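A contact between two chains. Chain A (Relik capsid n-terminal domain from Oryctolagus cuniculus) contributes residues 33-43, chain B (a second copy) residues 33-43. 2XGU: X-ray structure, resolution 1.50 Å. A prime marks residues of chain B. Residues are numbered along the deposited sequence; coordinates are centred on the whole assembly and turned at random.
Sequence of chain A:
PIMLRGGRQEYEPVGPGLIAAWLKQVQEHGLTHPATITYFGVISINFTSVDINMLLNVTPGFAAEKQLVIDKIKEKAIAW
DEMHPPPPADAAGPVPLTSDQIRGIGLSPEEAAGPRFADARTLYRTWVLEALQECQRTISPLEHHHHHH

Chain A, residues 33-43: HPATITYFGVI
Chain B, residues 33-43: HPATITYFGVI

Each stretch is a single helix, residues 34-43, with phi/psi near -60/-43 for most residues, relaxing to about -76/-22 at Ile43 and Ile43′, and regular i to i+4 hydrogen bonds such as Thr38 N to Pro34 O (3.1 Å). The helices run nearly antiparallel, 153° between their N-to-C directions, and their axes approach to 8.8 Å. The register sets Pro34 CA 6.2 Å from Thr38′ CA and Thr38 CA 5.3 Å from Pro34′ CA.

His33 and His33′ precede the helices as N-caps. With chi1 at t and chi2 at -84° and -73°, each ring folds back so that ND1 accepts from a free first-turn amide: Ala35 N to His33 ND1 is 3.0 Å, Ala35′ N to His33′ ND1 2.9 Å. Proline suits the next position because its missing N-H costs no helical bond there, and its phi, near -53°, is already helical. Both prolines have C-gamma exo rings, with CA-to-CB directed toward the partner.

At the centre, Thr38 OG1 and Thr38′ OG1 hydrogen-bond at 2.8 Å; either could donate. Both threonines adopt chi1 = -63° (m), which also brings each hydroxyl near the carbonyl one turn back: Thr38 OG1 lies 3.4 Å from Pro34 O, Thr38′ OG1 3.3 Å from Pro34′ O. Each hydroxyl faces its twin; Thr38′ CG2 packs 3.5 Å from both Pro34 CB and Pro34 O, while Thr38 CG2 lies 4.0 Å from Ala35′ CB and 3.9 Å from Ala35′ CA, so this methyl rests on the backbone as well as on CB.

Farther out, the valines, chi1 t (172° and 169°), meet the proline rings: Pro34 CG to Val42′ CG2 is 4.1 Å, Val42 CG2 to Pro34′ CG 4.4 Å. Gly41 lets Pro34′ CG come within 4.3 Å of Gly41 C; an ideal CB on Gly41 would sit only 3.2 Å from Pro34′ CB.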

# COMPACT_ATOMS: atom_id res chain seq x y z
N HIS A 33 -8.22 1.95 11.13
CA HIS A 33 -9.19 0.87 11.08
C HIS A 33 -9.39 0.51 9.62
O HIS A 33 -9.42 1.40 8.76
CB HIS A 33 -10.51 1.35 11.68
CG HIS A 33 -11.54 0.28 11.80
ND1 HIS A 33 -12.37 -0.07 10.75
CD2 HIS A 33 -11.89 -0.50 12.84
CE1 HIS A 33 -13.18 -1.04 11.15
NE2 HIS A 33 -12.91 -1.32 12.41
N PRO A 34 -9.53 -0.79 9.30
CA PRO A 34 -9.67 -1.19 7.89
C PRO A 34 -10.78 -0.43 7.13
O PRO A 34 -10.56 -0.02 6.00
CB PRO A 34 -10.01 -2.68 7.98
CG PRO A 34 -9.41 -3.11 9.25
CD PRO A 34 -9.52 -1.95 10.20
N ALA A 35 -11.95 -0.26 7.75
CA ALA A 35 -13.02 0.45 7.06
C ALA A 35 -12.65 1.90 6.74
O ALA A 35 -13.10 2.45 5.73
CB ALA A 35 -14.29 0.42 7.90
N THR A 36 -11.87 2.52 7.61
CA THR A 36 -11.44 3.91 7.39
C THR A 36 -10.45 4.02 6.22
O THR A 36 -10.50 4.98 5.43
CB THR A 36 -10.85 4.52 8.66
OG1 THR A 36 -11.84 4.46 9.68
CG2 THR A 36 -10.45 5.98 8.43
N ILE A 37 -9.56 3.04 6.11
CA ILE A 37 -8.61 2.99 5.01
C ILE A 37 -9.33 2.79 3.66
O ILE A 37 -9.07 3.49 2.70
CB ILE A 37 -7.54 1.91 5.23
CG1 ILE A 37 -6.80 2.17 6.56
CG2 ILE A 37 -6.59 1.88 4.04
CD1 ILE A 37 -5.86 1.02 6.99
N THR A 38 -10.29 1.88 3.61
CA THR A 38 -11.11 1.75 2.42
C THR A 38 -11.84 3.06 2.09
O THR A 38 -11.88 3.50 0.94
CB THR A 38 -12.13 0.65 2.62
OG1 THR A 38 -11.44 -0.60 2.79
CG2 THR A 38 -13.07 0.55 1.43
N TYR A 39 -12.40 3.69 3.11
CA TYR A 39 -13.10 4.97 2.94
C TYR A 39 -12.17 6.03 2.34
O TYR A 39 -12.54 6.72 1.37
CB TYR A 39 -13.64 5.43 4.30
CG TYR A 39 -14.54 6.67 4.30
CD1 TYR A 39 -15.91 6.54 4.52
CD2 TYR A 39 -14.02 7.94 4.15
CE1 TYR A 39 -16.75 7.64 4.55
CE2 TYR A 39 -14.87 9.07 4.19
CZ TYR A 39 -16.22 8.90 4.39
OH TYR A 39 -17.06 9.99 4.44
N PHE A 40 -10.96 6.14 2.87
CA PHE A 40 -10.02 7.09 2.29
C PHE A 40 -9.73 6.75 0.82
O PHE A 40 -9.63 7.64 -0.04
CB PHE A 40 -8.71 7.14 3.10
CG PHE A 40 -7.81 8.27 2.69
CD1 PHE A 40 -8.01 9.55 3.17
CD2 PHE A 40 -6.78 8.04 1.80
CE1 PHE A 40 -7.17 10.59 2.78
CE2 PHE A 40 -5.95 9.07 1.40
CZ PHE A 40 -6.15 10.33 1.89
N GLY A 41 -9.57 5.46 0.51
CA GLY A 41 -9.34 5.04 -0.86
C GLY A 41 -10.45 5.51 -1.81
O GLY A 41 -10.18 6.01 -2.89
N VAL A 42 -11.69 5.35 -1.38
CA VAL A 42 -12.85 5.73 -2.18
C VAL A 42 -12.91 7.25 -2.41
O VAL A 42 -13.09 7.72 -3.54
CB VAL A 42 -14.17 5.21 -1.53
CG1 VAL A 42 -15.39 5.76 -2.26
CG2 VAL A 42 -14.21 3.67 -1.51
N ILE A 43 -12.76 8.03 -1.35
CA ILE A 43 -12.96 9.47 -1.49
C ILE A 43 -11.82 10.19 -2.19
O ILE A 43 -12.02 11.28 -2.75
CB ILE A 43 -13.23 10.17 -0.12
CG1 ILE A 43 -12.00 10.14 0.78
CG2 ILE A 43 -14.46 9.57 0.55
CD1 ILE A 43 -12.16 11.01 2.02
N HIS B 33 -9.91 -3.24 -6.21
CA HIS B 33 -10.86 -2.32 -5.60
C HIS B 33 -10.38 -1.99 -4.18
O HIS B 33 -9.80 -2.84 -3.49
CB HIS B 33 -12.24 -2.97 -5.56
CG HIS B 33 -13.33 -2.06 -5.07
ND1 HIS B 33 -13.46 -1.70 -3.75
CD2 HIS B 33 -14.35 -1.47 -5.73
CE1 HIS B 33 -14.51 -0.90 -3.61
NE2 HIS B 33 -15.07 -0.75 -4.80
N PRO B 34 -10.61 -0.76 -3.71
CA PRO B 34 -10.14 -0.41 -2.37
C PRO B 34 -10.57 -1.40 -1.29
O PRO B 34 -9.77 -1.77 -0.43
CB PRO B 34 -10.77 0.97 -2.12
CG PRO B 34 -10.90 1.54 -3.47
CD PRO B 34 -11.17 0.41 -4.42
N ALA B 35 -11.81 -1.87 -1.32
CA ALA B 35 -12.23 -2.81 -0.30
C ALA B 35 -11.54 -4.17 -0.41
O ALA B 35 -11.38 -4.86 0.60
CB ALA B 35 -13.75 -2.96 -0.30
N THR B 36 -11.18 -4.58 -1.62
CA THR B 36 -10.47 -5.86 -1.79
C THR B 36 -9.04 -5.79 -1.30
O THR B 36 -8.54 -6.74 -0.70
CB THR B 36 -10.51 -6.31 -3.24
OG1 THR B 36 -11.88 -6.42 -3.63
CG2 THR B 36 -9.80 -7.66 -3.41
N ILE B 37 -8.38 -4.66 -1.52
CA ILE B 37 -7.03 -4.49 -1.01
C ILE B 37 -7.06 -4.52 0.52
O ILE B 37 -6.27 -5.20 1.16
CB ILE B 37 -6.39 -3.18 -1.52
CG1 ILE B 37 -6.36 -3.17 -3.05
CG2 ILE B 37 -4.97 -2.99 -0.94
CD1 ILE B 37 -5.60 -1.97 -3.63
N THR B 38 -8.02 -3.84 1.12
CA THR B 38 -8.18 -3.89 2.56
C THR B 38 -8.45 -5.31 3.05
O THR B 38 -7.89 -5.76 4.04
CB THR B 38 -9.27 -2.92 3.02
OG1 THR B 38 -8.86 -1.58 2.69
CG2 THR B 38 -9.48 -3.01 4.53
N TYR B 39 -9.31 -6.01 2.32
CA TYR B 39 -9.66 -7.39 2.66
C TYR B 39 -8.42 -8.27 2.64
O TYR B 39 -8.17 -9.05 3.57
CB TYR B 39 -10.73 -7.89 1.68
CG TYR B 39 -11.37 -9.24 1.98
CD1 TYR B 39 -12.70 -9.30 2.39
CD2 TYR B 39 -10.68 -10.43 1.80
CE1 TYR B 39 -13.30 -10.52 2.64
CE2 TYR B 39 -11.28 -11.66 2.07
CZ TYR B 39 -12.58 -11.68 2.49
OH TYR B 39 -13.20 -12.89 2.76
N PHE B 40 -7.61 -8.13 1.59
CA PHE B 40 -6.36 -8.87 1.56
C PHE B 40 -5.48 -8.52 2.76
O PHE B 40 -4.85 -9.39 3.37
CB PHE B 40 -5.59 -8.59 0.28
CG PHE B 40 -4.26 -9.29 0.21
CD1 PHE B 40 -4.18 -10.62 -0.13
CD2 PHE B 40 -3.09 -8.62 0.54
CE1 PHE B 40 -2.95 -11.28 -0.17
CE2 PHE B 40 -1.86 -9.27 0.50
CZ PHE B 40 -1.80 -10.60 0.15
N GLY B 41 -5.41 -7.23 3.09
CA GLY B 41 -4.63 -6.81 4.23
C GLY B 41 -5.07 -7.49 5.51
O GLY B 41 -4.24 -7.92 6.31
N VAL B 42 -6.38 -7.60 5.73
CA VAL B 42 -6.90 -8.22 6.94
C VAL B 42 -6.56 -9.71 6.99
O VAL B 42 -6.04 -10.22 7.99
CB VAL B 42 -8.44 -8.06 7.03
CG1 VAL B 42 -9.03 -8.92 8.15
CG2 VAL B 42 -8.80 -6.58 7.25
N ILE B 43 -6.82 -10.42 5.90
CA ILE B 43 -6.69 -11.87 5.95
C ILE B 43 -5.24 -12.36 5.91
O ILE B 43 -4.96 -13.47 6.34
CB ILE B 43 -7.50 -12.57 4.85
CG1 ILE B 43 -6.89 -12.31 3.46
CG2 ILE B 43 -8.98 -12.20 4.94
CD1 ILE B 43 -7.52 -13.14 2.36